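Local structure of trans-4-hydroxy-L-proline dehydratase (Clostridioides difficile 70-100-2010, 6VXC) at residues A[21-26]-A[387-392]; A[308-313]-A[375-380]; A[329-334]-A[381-386]; A[333-338]-A[393-398]. The protein dehydrates trans-4-hydroxy-L-proline to (S)-1-pyrroline-5-carboxylate by glycyl radical chemistry, a step in the anaerobic breakdown of hydroxyproline. All coordinates share one frame; numbering follows the deposited sequence.

Helix 378-390 ties the set together: its start lies in contact 2, its middle in contact 3 and its end in contact 1, so the centres of contacts 1 and 2 are about 21 Å apart, while that of contact 3 is about 9 Å from the first and about 12 Å from the second. Contact 4 takes up the chain just beyond, where it enters strand 396-401, and shares C333 and L334 of helix 324-339 with contact 3. V386 of contact 3 packs on W335 of contact 4, and E332 probably hydrogen-bonds to T25 of contact 1. Contact 4 lies deepest: the Q394 side chain is about 11 Å from that of C454, the cysteine radical site inferred from relatives.

Contact 1 of 4, residues A[21-26]-A[387-392]; sequences MARGTF and MDEMKL
R23 reaches across the C-terminal end of helix 378-390 and holds the main-chain oxygen of E389, fastening the N-terminal arm to the connecting helix of a beta-alpha-beta crossover between strands 362-366 and 396-401. Carbonyls in a last helical turn run out of following amides, and a long side chain with several N-H groups suits the gap: NH1 of R23 donates to E389 O at 2.9 Å. The oxygen lies in the guanidinium plane, while the nitrogen stands above the carbonyl plane. With CG of R23 beside its own backbone N (chi1 -73°) and the chain extended to NE, the group is carried past E389 to K391. There a methylene lies over one guanidinium face, toward its rim, CD of K391 standing 3.7 Å from NH2 of R23; the lysine is also extended, so carbon rather than the amine meets the arginine.

E389 points CG opposite its backbone N (chi1 177°), then bends at chi2, turning the carboxylate to the arm. Its OE2 accepts from N of G24 at 3.0 Å, on the anti side. Glycine fits here because its positive phi would press a CB against the preceding carbonyl, and its bare CA lies 3.9 Å from SD of M390. The hydroxyl of T25 probably bonds to E332, and a water donates both to T25 OG1 at 2.6 Å and to E389 OE1 at 2.8 Å.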
loop_
_atom_site.group_PDB
_atom_site.type_symbol
_atom_site.label_atom_id
_atom_site.label_comp_id
_atom_site.label_asym_id
_atom_site.label_seq_id
_atom_site.Cartn_x
_atom_site.Cartn_y
_atom_site.Cartn_z
ATOM N N MET A 21 -22.465 22.556 7.153
ATOM C CA MET A 21 -23.410 21.790 6.313
ATOM C C MET A 21 -22.826 20.373 6.057
ATOM O O MET A 21 -22.343 19.682 6.940
ATOM C CB MET A 21 -23.504 22.555 4.969
ATOM N N ALA A 22 -22.985 19.946 4.838
ATOM C CA ALA A 22 -22.492 18.776 4.188
ATOM C C ALA A 22 -21.087 19.075 3.707
ATOM O O ALA A 22 -20.816 20.164 3.315
ATOM C CB ALA A 22 -23.391 18.474 3.029
ATOM N N ARG A 23 -20.233 18.077 3.708
ATOM C CA ARG A 23 -18.872 18.249 3.269
ATOM C C ARG A 23 -18.783 18.407 1.760
ATOM O O ARG A 23 -19.494 17.808 1.044
ATOM C CB ARG A 23 -17.962 17.168 3.830
ATOM C CG ARG A 23 -17.659 17.318 5.287
ATOM C CD ARG A 23 -16.735 16.232 5.823
ATOM N NE ARG A 23 -16.400 16.455 7.206
ATOM C CZ ARG A 23 -15.480 17.276 7.638
ATOM N NH1 ARG A 23 -14.762 17.974 6.816
ATOM N NH2 ARG A 23 -15.295 17.403 8.908
ATOM N N GLY A 24 -17.842 19.216 1.329
ATOM C CA GLY A 24 -17.709 19.587 -0.076
ATOM C C GLY A 24 -17.795 21.101 -0.111
ATOM O O GLY A 24 -18.623 21.711 0.558
ATOM N N THR A 25 -16.881 21.723 -0.855
ATOM C CA THR A 25 -16.833 23.183 -0.904
ATOM C C THR A 25 -17.953 23.757 -1.764
ATOM O O THR A 25 -18.430 24.860 -1.497
ATOM C CB THR A 25 -15.463 23.632 -1.429
ATOM O OG1 THR A 25 -14.439 23.103 -0.586
ATOM C CG2 THR A 25 -15.332 25.153 -1.459
ATOM N N PHE A 26 -18.424 23.007 -2.752
ATOM C CA PHE A 26 -19.435 23.481 -3.676
ATOM C C PHE A 26 -20.619 22.531 -3.688
ATOM O O PHE A 26 -20.516 21.364 -3.290
ATOM C CB PHE A 26 -18.844 23.652 -5.080
ATOM C CG PHE A 26 -17.588 24.443 -5.074
ATOM C CD1 PHE A 26 -17.636 25.833 -5.060
ATOM C CD2 PHE A 26 -16.357 23.814 -5.003
ATOM C CE1 PHE A 26 -16.479 26.582 -5.022
ATOM C CE2 PHE A 26 -15.191 24.550 -4.968
ATOM C CZ PHE A 26 -15.252 25.947 -4.977
ATOM N N MET A 387 -8.377 17.949 1.015
ATOM C CA MET A 387 -8.373 16.776 1.891
ATOM C C MET A 387 -9.030 17.105 3.232
ATOM O O MET A 387 -9.794 16.292 3.773
ATOM C CB MET A 387 -6.952 16.225 2.078
ATOM C CG MET A 387 -6.029 17.048 2.950
ATOM S SD MET A 387 -4.473 16.222 3.374
ATOM C CE MET A 387 -5.075 14.916 4.458
ATOM N N ASP A 388 -8.795 18.320 3.733
ATOM C CA ASP A 388 -9.433 18.803 4.956
ATOM C C ASP A 388 -10.953 18.826 4.803
ATOM O O ASP A 388 -11.683 18.219 5.594
ATOM C CB ASP A 388 -8.874 20.199 5.248
ATOM C CG ASP A 388 -9.174 20.722 6.639
ATOM O OD1 ASP A 388 -9.618 19.962 7.528
ATOM O OD2 ASP A 388 -8.921 21.938 6.836
ATOM N N GLU A 389 -11.445 19.468 3.742
ATOM C CA GLU A 389 -12.888 19.567 3.542
ATOM C C GLU A 389 -13.526 18.197 3.310
ATOM O O GLU A 389 -14.543 17.866 3.925
ATOM C CB GLU A 389 -13.199 20.488 2.361
ATOM C CG GLU A 389 -14.704 20.578 2.052
ATOM C CD GLU A 389 -15.488 21.306 3.141
ATOM O OE1 GLU A 389 -14.950 22.286 3.692
ATOM O OE2 GLU A 389 -16.620 20.892 3.450
ATOM N N MET A 390 -12.952 17.387 2.416
ATOM C CA MET A 390 -13.637 16.165 1.983
ATOM C C MET A 390 -13.663 15.077 3.062
ATOM O O MET A 390 -14.630 14.307 3.134
ATOM C CB MET A 390 -12.986 15.624 0.710
ATOM C CG MET A 390 -13.092 16.579 -0.497
ATOM S SD MET A 390 -14.765 17.179 -0.835
ATOM C CE MET A 390 -15.487 15.763 -1.636
ATOM N N LYS A 391 -12.633 14.992 3.892
ATOM C CA LYS A 391 -12.518 13.987 4.947
ATOM C C LYS A 391 -12.899 12.585 4.438
ATOM O O LYS A 391 -13.760 11.899 4.987
ATOM C CB LYS A 391 -13.355 14.392 6.162
ATOM C CG LYS A 391 -12.986 13.635 7.449
ATOM C CD LYS A 391 -13.828 14.039 8.671
ATOM C CE LYS A 391 -13.449 13.187 9.883
ATOM N NZ LYS A 391 -14.049 13.646 11.174
ATOM N N LEU A 392 -12.208 12.160 3.375
ATOM C CA LEU A 392 -12.385 10.839 2.774
ATOM C C LEU A 392 -11.141 9.989 3.000
ATOM O O LEU A 392 -10.014 10.484 2.903
ATOM C CB LEU A 392 -12.664 10.950 1.273
ATOM C CG LEU A 392 -13.942 11.706 0.866
ATOM C CD1 LEU A 392 -13.970 11.926 -0.644
ATOM C CD2 LEU A 392 -15.226 11.011 1.365
HETATM O O HOH W 1 -12.949 20.470 7.632
HETATM O O HOH W 2 -14.094 24.165 1.793
#

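Contact 2 of 4, residues A[308-313]-A[375-380]; sequences HLNPFY and GVNEVS
N310 and N377 extend toward each other and stack their amides, the planes only 7° apart and the two CG atoms 3.5 Å from each other. The stack is shifted: ND2 of N377 rests 3.4 Å from CB of N310, so its nitrogen sits against carbon. Beside it, V379 inserts a branched side chain between helical turns. Its CG2 meets CA of N310 and CB of Y313, the latter at 3.8 Å, while CG1 faces CB of L309; a beta-branched residue suits the place because its two methyls let it meet three residues of the helix. CB of E378 adds an aliphatic touch to CE2 of Y313 at 3.9 Å, and the carboxylate heads off elsewhere.

A water bridges the more polar margin, donating to OD1 of N310 at 2.7 Å and accepting from the backbone N of E378 at 3.1 Å. The orientation of N377 follows from its other task, for with S380 it makes the capping box that starts helix 378-390. CG of N377 lies between its backbone N and carbonyl carbon (chi1 61°), which turns OD1 back to accept from N of S380 at 3.0 Å; in return, N of N377 donates to OG of S380 at 2.9 Å. Asparagine, short and with a carbonyl acceptor, is well suited to an N-cap.

Farther out, D306 of helix 305-318 fixes both members of the box: its backbone oxygen takes ND2 of N377, and its carboxylate bonds to OG of S380. On the far flank, L309 packs against helix 276-293 and L331.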
loop_
_atom_site.group_PDB
_atom_site.type_symbol
_atom_site.label_atom_id
_atom_site.label_comp_id
_atom_site.label_asym_id
_atom_site.label_seq_id
_atom_site.Cartn_x
_atom_site.Cartn_y
_atom_site.Cartn_z
ATOM N N HIS A 308 2.950 18.002 -10.762
ATOM C CA HIS A 308 2.485 17.810 -12.133
ATOM C C HIS A 308 1.438 18.851 -12.514
ATOM O O HIS A 308 1.405 19.303 -13.662
ATOM C CB HIS A 308 1.942 16.388 -12.317
ATOM C CG HIS A 308 2.947 15.333 -11.985
ATOM N ND1 HIS A 308 2.697 14.318 -11.084
ATOM C CD2 HIS A 308 4.231 15.175 -12.383
ATOM C CE1 HIS A 308 3.779 13.573 -10.955
ATOM N NE2 HIS A 308 4.724 14.071 -11.733
ATOM N N LEU A 309 0.567 19.230 -11.571
ATOM C CA LEU A 309 -0.534 20.132 -11.897
ATOM C C LEU A 309 -0.129 21.605 -11.889
ATOM O O LEU A 309 -0.759 22.409 -12.578
ATOM C CB LEU A 309 -1.702 19.919 -10.937
ATOM C CG LEU A 309 -2.493 18.616 -11.059
ATOM C CD1 LEU A 309 -3.662 18.622 -10.090
ATOM C CD2 LEU A 309 -2.971 18.367 -12.499
ATOM N N ASN A 310 0.901 21.981 -11.138
ATOM C CA ASN A 310 1.188 23.405 -10.981
ATOM C C ASN A 310 1.463 24.119 -12.299
ATOM O O ASN A 310 0.983 25.252 -12.458
ATOM C CB ASN A 310 2.354 23.619 -10.007
ATOM C CG ASN A 310 2.495 25.086 -9.601
ATOM O OD1 ASN A 310 1.582 25.671 -9.010
ATOM N ND2 ASN A 310 3.629 25.689 -9.935
ATOM N N PRO A 311 2.217 23.557 -13.253
ATOM C CA PRO A 311 2.368 24.254 -14.545
ATOM C C PRO A 311 1.041 24.497 -15.245
ATOM O O PRO A 311 0.811 25.592 -15.775
ATOM C CB PRO A 311 3.293 23.314 -15.343
ATOM C CG PRO A 311 4.074 22.585 -14.284
ATOM C CD PRO A 311 3.096 22.376 -13.150
ATOM N N PHE A 312 0.140 23.515 -15.220
ATOM C CA PHE A 312 -1.184 23.697 -15.800
ATOM C C PHE A 312 -1.964 24.767 -15.051
ATOM O O PHE A 312 -2.598 25.632 -15.671
ATOM C CB PHE A 312 -1.945 22.366 -15.766
ATOM C CG PHE A 312 -1.366 21.291 -16.668
ATOM C CD1 PHE A 312 -1.608 21.300 -18.025
ATOM C CD2 PHE A 312 -0.553 20.311 -16.151
ATOM C CE1 PHE A 312 -1.087 20.324 -18.842
ATOM C CE2 PHE A 312 -0.011 19.331 -16.960
ATOM C CZ PHE A 312 -0.278 19.337 -18.306
ATOM N N TYR A 313 -1.907 24.739 -13.718
ATOM C CA TYR A 313 -2.623 25.726 -12.919
ATOM C C TYR A 313 -2.176 27.132 -13.290
ATOM O O TYR A 313 -2.995 27.984 -13.640
ATOM C CB TYR A 313 -2.389 25.464 -11.425
ATOM C CG TYR A 313 -3.113 26.429 -10.513
ATOM C CD1 TYR A 313 -4.489 26.334 -10.336
ATOM C CD2 TYR A 313 -2.424 27.405 -9.799
ATOM C CE1 TYR A 313 -5.166 27.197 -9.504
ATOM C CE2 TYR A 313 -3.097 28.285 -8.952
ATOM C CZ TYR A 313 -4.467 28.169 -8.817
ATOM O OH TYR A 313 -5.140 29.021 -7.995
ATOM N N GLY A 375 9.259 22.506 -2.950
ATOM C CA GLY A 375 8.195 22.198 -3.889
ATOM C C GLY A 375 6.809 22.685 -3.521
ATOM O O GLY A 375 5.869 22.510 -4.303
ATOM N N VAL A 376 6.642 23.274 -2.338
ATOM C CA VAL A 376 5.338 23.811 -1.966
ATOM C C VAL A 376 4.942 24.892 -2.960
ATOM O O VAL A 376 5.713 25.814 -3.240
ATOM C CB VAL A 376 5.371 24.336 -0.524
ATOM C CG1 VAL A 376 4.128 25.160 -0.224
ATOM C CG2 VAL A 376 5.493 23.151 0.442
ATOM N N ASN A 377 3.752 24.759 -3.528
ATOM C CA ASN A 377 3.226 25.711 -4.494
ATOM C C ASN A 377 1.741 25.885 -4.200
ATOM O O ASN A 377 1.204 25.301 -3.252
ATOM C CB ASN A 377 3.509 25.251 -5.944
ATOM C CG ASN A 377 2.864 23.906 -6.284
ATOM O OD1 ASN A 377 1.704 23.652 -5.945
ATOM N ND2 ASN A 377 3.626 23.033 -6.957
ATOM N N GLU A 378 1.060 26.672 -5.032
ATOM C CA GLU A 378 -0.341 26.972 -4.753
ATOM C C GLU A 378 -1.194 25.715 -4.793
ATOM O O GLU A 378 -2.151 25.590 -4.024
ATOM C CB GLU A 378 -0.897 27.998 -5.747
ATOM C CG GLU A 378 -0.495 29.424 -5.451
ATOM C CD GLU A 378 -0.860 29.839 -4.031
ATOM O OE1 GLU A 378 0.065 30.173 -3.250
ATOM O OE2 GLU A 378 -2.063 29.792 -3.686
ATOM N N VAL A 379 -0.881 24.784 -5.700
ATOM C CA VAL A 379 -1.663 23.552 -5.760
ATOM C C VAL A 379 -1.493 22.762 -4.475
ATOM O O VAL A 379 -2.431 22.107 -4.023
ATOM C CB VAL A 379 -1.295 22.682 -6.994
ATOM C CG1 VAL A 379 -2.121 21.400 -6.976
ATOM C CG2 VAL A 379 -1.552 23.427 -8.322
ATOM N N SER A 380 -0.302 22.809 -3.872
ATOM C CA SER A 380 -0.077 22.116 -2.603
ATOM C C SER A 380 -1.087 22.554 -1.559
ATOM O O SER A 380 -1.636 21.728 -0.816
ATOM C CB SER A 380 1.343 22.368 -2.078
ATOM O OG SER A 380 2.329 22.230 -3.071
HETATM O O HOH W 3 1.926 28.036 -7.656
#

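Contact 3 of 4, residues A[329-334]-A[381-386]; sequences ELLECL and YIILDV
L331 and V386 have the most surface buried where helices 324-339 and 378-390 meet, and E332 follows. L331 places CG beside its backbone N (chi1 -76°) and continues extended, so that CD1 is carried outward to the neighbouring helix. There it meets two isoleucines at once: CG2 of I382 at 4.0 Å, with the side chains at about a right angle, and CG1 of I383 at 3.9 Å. A leucine suits the place because its fork gives one methyl to this helix, while CD2 turns to L309 of helix 305-318.

The axes of segments 329-334 and 381-386 pass 9.6 Å apart and cross at -53°, consistent with ridges-into-grooves packing of the class near -50°, in which I382 and V386, four residues apart, form one ridge. V386 points to the other helix and meets E332 through carbon alone, CB of the valine lying 3.7 Å from CG of the glutamate as the two side chains run antiparallel past one another. The valine's first torsion is nearly eclipsed, and the position of its CG1 is doubtful.

E332 is buried yet acidic. Its CG does the packing, and the extended chain beyond carries the carboxylate on to polar partners: OE1 bonds to the hydroxyl of T29, and OE2 to the amide of Q328 and probably to the hydroxyl of T25. At the margin of the interface, D385 forms salt bridges with R324 and R412.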
loop_
_atom_site.group_PDB
_atom_site.type_symbol
_atom_site.label_atom_id
_atom_site.label_comp_id
_atom_site.label_asym_id
_atom_site.label_seq_id
_atom_site.Cartn_x
_atom_site.Cartn_y
_atom_site.Cartn_z
ATOM N N GLU A 329 -12.387 22.642 -7.003
ATOM C CA GLU A 329 -13.572 21.858 -7.327
ATOM C C GLU A 329 -13.192 20.602 -8.112
ATOM O O GLU A 329 -13.725 19.515 -7.860
ATOM C CB GLU A 329 -14.577 22.715 -8.110
ATOM C CG GLU A 329 -15.858 21.965 -8.510
ATOM C CD GLU A 329 -16.855 22.825 -9.298
ATOM O OE1 GLU A 329 -18.068 22.596 -9.179
ATOM O OE2 GLU A 329 -16.423 23.699 -10.062
ATOM N N LEU A 330 -12.273 20.737 -9.063
ATOM C CA LEU A 330 -11.854 19.583 -9.854
ATOM C C LEU A 330 -11.146 18.548 -8.984
ATOM O O LEU A 330 -11.337 17.346 -9.168
ATOM C CB LEU A 330 -10.969 20.029 -11.017
ATOM C CG LEU A 330 -11.740 20.714 -12.143
ATOM C CD1 LEU A 330 -10.821 21.479 -13.082
ATOM C CD2 LEU A 330 -12.558 19.690 -12.913
ATOM N N LEU A 331 -10.333 18.997 -8.027
ATOM C CA LEU A 331 -9.660 18.063 -7.132
ATOM C C LEU A 331 -10.628 17.408 -6.158
ATOM O O LEU A 331 -10.442 16.243 -5.803
ATOM C CB LEU A 331 -8.537 18.767 -6.370
ATOM C CG LEU A 331 -7.304 19.018 -7.232
ATOM C CD1 LEU A 331 -6.274 19.826 -6.496
ATOM C CD2 LEU A 331 -6.716 17.681 -7.704
ATOM N N GLU A 332 -11.654 18.130 -5.705
ATOM C CA GLU A 332 -12.675 17.485 -4.885
ATOM C C GLU A 332 -13.398 16.415 -5.681
ATOM O O GLU A 332 -13.710 15.344 -5.153
ATOM C CB GLU A 332 -13.657 18.525 -4.321
ATOM C CG GLU A 332 -13.021 19.344 -3.186
ATOM C CD GLU A 332 -13.930 20.390 -2.516
ATOM O OE1 GLU A 332 -15.148 20.460 -2.813
ATOM O OE2 GLU A 332 -13.391 21.148 -1.675
ATOM N N CYS A 333 -13.633 16.670 -6.966
ATOM C CA CYS A 333 -14.178 15.630 -7.830
ATOM C C CYS A 333 -13.245 14.429 -7.896
ATOM O O CYS A 333 -13.689 13.286 -7.764
ATOM C CB CYS A 333 -14.440 16.187 -9.235
ATOM S SG CYS A 333 -15.834 17.328 -9.391
ATOM N N LEU A 334 -11.949 14.674 -8.115
ATOM C CA LEU A 334 -10.952 13.606 -8.132
ATOM C C LEU A 334 -10.969 12.793 -6.840
ATOM O O LEU A 334 -10.941 11.557 -6.871
ATOM C CB LEU A 334 -9.561 14.192 -8.369
ATOM C CG LEU A 334 -8.467 13.118 -8.486
ATOM C CD1 LEU A 334 -8.814 12.110 -9.591
ATOM C CD2 LEU A 334 -7.107 13.735 -8.732
ATOM N N TYR A 381 -1.315 23.862 -1.462
ATOM C CA TYR A 381 -2.262 24.362 -0.479
ATOM C C TYR A 381 -3.693 24.029 -0.865
ATOM O O TYR A 381 -4.519 23.772 0.014
ATOM C CB TYR A 381 -2.071 25.867 -0.281
ATOM C CG TYR A 381 -0.872 26.182 0.570
ATOM C CD1 TYR A 381 -0.894 25.921 1.935
ATOM C CD2 TYR A 381 0.281 26.730 0.016
ATOM C CE1 TYR A 381 0.189 26.201 2.745
ATOM C CE2 TYR A 381 1.383 27.013 0.811
ATOM C CZ TYR A 381 1.329 26.745 2.179
ATOM O OH TYR A 381 2.414 27.033 2.975
ATOM N N ILE A 382 -4.000 24.009 -2.170
ATOM C CA ILE A 382 -5.320 23.569 -2.602
ATOM C C ILE A 382 -5.565 22.117 -2.178
ATOM O O ILE A 382 -6.637 21.784 -1.669
ATOM C CB ILE A 382 -5.490 23.769 -4.122
ATOM C CG1 ILE A 382 -5.350 25.246 -4.515
ATOM C CG2 ILE A 382 -6.847 23.297 -4.564
ATOM C CD1 ILE A 382 -5.324 25.478 -6.043
ATOM N N ILE A 383 -4.573 21.237 -2.364
ATOM C CA ILE A 383 -4.743 19.833 -1.968
ATOM C C ILE A 383 -5.010 19.715 -0.467
ATOM O O ILE A 383 -5.892 18.963 -0.035
ATOM C CB ILE A 383 -3.512 19.011 -2.390
ATOM C CG1 ILE A 383 -3.471 18.905 -3.925
ATOM C CG2 ILE A 383 -3.513 17.626 -1.702
ATOM C CD1 ILE A 383 -2.156 18.382 -4.498
ATOM N N LEU A 384 -4.264 20.462 0.352
ATOM C CA LEU A 384 -4.537 20.451 1.789
ATOM C C LEU A 384 -5.962 20.912 2.093
ATOM O O LEU A 384 -6.651 20.310 2.926
ATOM C CB LEU A 384 -3.512 21.304 2.535
ATOM C CG LEU A 384 -2.067 20.807 2.605
ATOM C CD1 LEU A 384 -1.279 21.624 3.623
ATOM C CD2 LEU A 384 -2.002 19.314 2.951
ATOM N N ASP A 385 -6.439 21.948 1.392
ATOM C CA ASP A 385 -7.819 22.385 1.587
ATOM C C ASP A 385 -8.820 21.298 1.192
ATOM O O ASP A 385 -9.830 21.106 1.879
ATOM C CB ASP A 385 -8.109 23.666 0.798
ATOM C CG ASP A 385 -7.461 24.901 1.404
ATOM O OD1 ASP A 385 -7.104 24.880 2.602
ATOM O OD2 ASP A 385 -7.315 25.897 0.671
ATOM N N VAL A 386 -8.602 20.607 0.062
ATOM C CA VAL A 386 -9.612 19.623 -0.329
ATOM C C VAL A 386 -9.567 18.393 0.586
ATOM O O VAL A 386 -10.617 17.832 0.925
ATOM C CB VAL A 386 -9.537 19.231 -1.828
ATOM C CG1 VAL A 386 -8.627 20.131 -2.656
ATOM C CG2 VAL A 386 -9.277 17.743 -2.039
#

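Contact 4 of 4, residues A[333-338]-A[393-398]; sequences CLWVKF and IQPSSN
OE1 of Q394 is gripped twice, by the backbone N of D359 and by a water at 2.9 Å that also donates to the main-chain oxygen of F338. NE2 of Q394 turns to the oxygen of Q341, so both ends of the buried amide are used.

P395, joined by a cis peptide bond, fits into the corner made by two aromatic rings of helix 324-339. Its CD makes a CH-pi contact with W335, 3.5 Å from the centroid of the five-membered ring and 8° off the normal, and its CG packs closely over the same face, 3.4 Å from CE2 of W335. CB of P395 meets one face of F338, 4.0 Å from the ring centroid. The compact, rigid proline ring, whose CD, bonded to nitrogen, carries slightly polarised C-H groups, suits this corner. W335 reaches it with an unusual first torsion, chi1 -106°, and presents its edge to S397, whose OG is 3.7 Å from CZ2. A water accepts from NE1 of W335 at 3.1 Å.

Helix 324-339 is laid against the entry to strand 396-401, an inner strand of the sheet, as in the alpha/beta barrel of glycyl radical enzymes, whose helices surround the core strands.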
loop_
_atom_site.group_PDB
_atom_site.type_symbol
_atom_site.label_atom_id
_atom_site.label_comp_id
_atom_site.label_asym_id
_atom_site.label_seq_id
_atom_site.Cartn_x
_atom_site.Cartn_y
_atom_site.Cartn_z
ATOM N N CYS A 333 -13.633 16.670 -6.966
ATOM C CA CYS A 333 -14.178 15.630 -7.830
ATOM C C CYS A 333 -13.245 14.429 -7.896
ATOM O O CYS A 333 -13.689 13.286 -7.764
ATOM C CB CYS A 333 -14.440 16.187 -9.235
ATOM S SG CYS A 333 -15.834 17.328 -9.391
ATOM N N LEU A 334 -11.949 14.674 -8.115
ATOM C CA LEU A 334 -10.952 13.606 -8.132
ATOM C C LEU A 334 -10.969 12.793 -6.840
ATOM O O LEU A 334 -10.941 11.557 -6.871
ATOM C CB LEU A 334 -9.561 14.192 -8.369
ATOM C CG LEU A 334 -8.467 13.118 -8.486
ATOM C CD1 LEU A 334 -8.814 12.110 -9.591
ATOM C CD2 LEU A 334 -7.107 13.735 -8.732
ATOM N N TRP A 335 -10.988 13.479 -5.691
ATOM C CA TRP A 335 -11.015 12.792 -4.403
ATOM C C TRP A 335 -12.180 11.816 -4.331
ATOM O O TRP A 335 -12.018 10.659 -3.917
ATOM C CB TRP A 335 -11.098 13.817 -3.262
ATOM C CG TRP A 335 -9.803 13.989 -2.501
ATOM C CD1 TRP A 335 -9.623 13.843 -1.171
ATOM C CD2 TRP A 335 -8.513 14.299 -3.046
ATOM N NE1 TRP A 335 -8.309 14.049 -0.837
ATOM C CE2 TRP A 335 -7.605 14.334 -1.970
ATOM C CE3 TRP A 335 -8.042 14.573 -4.333
ATOM C CZ2 TRP A 335 -6.256 14.627 -2.137
ATOM C CZ3 TRP A 335 -6.690 14.855 -4.504
ATOM C CH2 TRP A 335 -5.817 14.885 -3.413
ATOM N N VAL A 336 -13.366 12.265 -4.755
ATOM C CA VAL A 336 -14.530 11.391 -4.737
ATOM C C VAL A 336 -14.314 10.191 -5.655
ATOM O O VAL A 336 -14.723 9.072 -5.331
ATOM C CB VAL A 336 -15.799 12.178 -5.124
ATOM C CG1 VAL A 336 -16.949 11.220 -5.358
ATOM C CG2 VAL A 336 -16.145 13.229 -4.054
ATOM N N LYS A 337 -13.677 10.398 -6.815
ATOM C CA LYS A 337 -13.447 9.275 -7.728
ATOM C C LYS A 337 -12.606 8.184 -7.070
ATOM O O LYS A 337 -12.925 6.995 -7.178
ATOM C CB LYS A 337 -12.790 9.734 -9.027
ATOM C CG LYS A 337 -13.597 10.724 -9.850
ATOM C CD LYS A 337 -15.005 10.195 -10.208
ATOM C CE LYS A 337 -15.014 8.880 -10.944
ATOM N NZ LYS A 337 -16.401 8.394 -11.293
ATOM N N PHE A 338 -11.523 8.572 -6.389
ATOM C CA PHE A 338 -10.761 7.598 -5.608
ATOM C C PHE A 338 -11.669 6.866 -4.619
ATOM O O PHE A 338 -11.622 5.637 -4.500
ATOM C CB PHE A 338 -9.631 8.289 -4.842
ATOM C CG PHE A 338 -8.418 8.633 -5.663
ATOM C CD1 PHE A 338 -7.504 7.662 -6.031
ATOM C CD2 PHE A 338 -8.150 9.965 -5.997
ATOM C CE1 PHE A 338 -6.369 7.993 -6.744
ATOM C CE2 PHE A 338 -7.028 10.302 -6.712
ATOM C CZ PHE A 338 -6.130 9.322 -7.088
ATOM N N ILE A 393 -11.342 8.704 3.311
ATOM C CA ILE A 393 -10.191 7.844 3.598
ATOM C C ILE A 393 -9.476 7.366 2.345
ATOM O O ILE A 393 -8.362 6.837 2.448
ATOM C CB ILE A 393 -10.583 6.635 4.476
ATOM C CG1 ILE A 393 -11.659 5.774 3.816
ATOM C CG2 ILE A 393 -11.001 7.089 5.863
ATOM C CD1 ILE A 393 -12.042 4.562 4.665
ATOM N N GLN A 394 -10.067 7.563 1.176
ATOM C CA GLN A 394 -9.359 7.449 -0.096
ATOM C C GLN A 394 -9.527 8.771 -0.829
ATOM O O GLN A 394 -10.610 9.330 -0.804
ATOM C CB GLN A 394 -9.917 6.325 -0.960
ATOM C CG GLN A 394 -9.826 4.927 -0.384
ATOM C CD GLN A 394 -9.813 3.879 -1.498
ATOM O OE1 GLN A 394 -8.752 3.548 -2.025
ATOM N NE2 GLN A 394 -10.980 3.356 -1.851
ATOM N N PRO A 395 -8.466 9.289 -1.455
ATOM C CA PRO A 395 -7.106 8.769 -1.470
ATOM C C PRO A 395 -6.433 8.964 -0.112
ATOM O O PRO A 395 -6.988 9.597 0.795
ATOM C CB PRO A 395 -6.417 9.626 -2.526
ATOM C CG PRO A 395 -7.125 10.955 -2.407
ATOM C CD PRO A 395 -8.557 10.601 -2.123
ATOM N N SER A 396 -5.234 8.419 0.009
ATOM C CA SER A 396 -4.408 8.584 1.195
ATOM C C SER A 396 -3.548 9.822 0.954
ATOM O O SER A 396 -2.508 9.754 0.288
ATOM C CB SER A 396 -3.595 7.310 1.431
ATOM O OG SER A 396 -2.780 7.389 2.574
ATOM N N SER A 397 -4.003 10.972 1.481
ATOM C CA SER A 397 -3.425 12.278 1.166
ATOM C C SER A 397 -2.411 12.662 2.243
ATOM O O SER A 397 -2.782 12.955 3.386
ATOM C CB SER A 397 -4.522 13.338 1.044
ATOM O OG SER A 397 -3.952 14.612 0.770
ATOM N N ASN A 398 -1.138 12.676 1.873
ATOM C CA ASN A 398 -0.042 12.847 2.821
ATOM C C ASN A 398 0.871 13.975 2.367
ATOM O O ASN A 398 0.759 14.480 1.247
ATOM C CB ASN A 398 0.746 11.541 2.962
ATOM C CG ASN A 398 -0.130 10.416 3.393
ATOM O OD1 ASN A 398 -0.763 10.495 4.432
ATOM N ND2 ASN A 398 -0.244 9.409 2.573
HETATM O O HOH W 4 -7.814 12.362 1.738
HETATM O O HOH W 5 -8.902 4.535 -4.788
#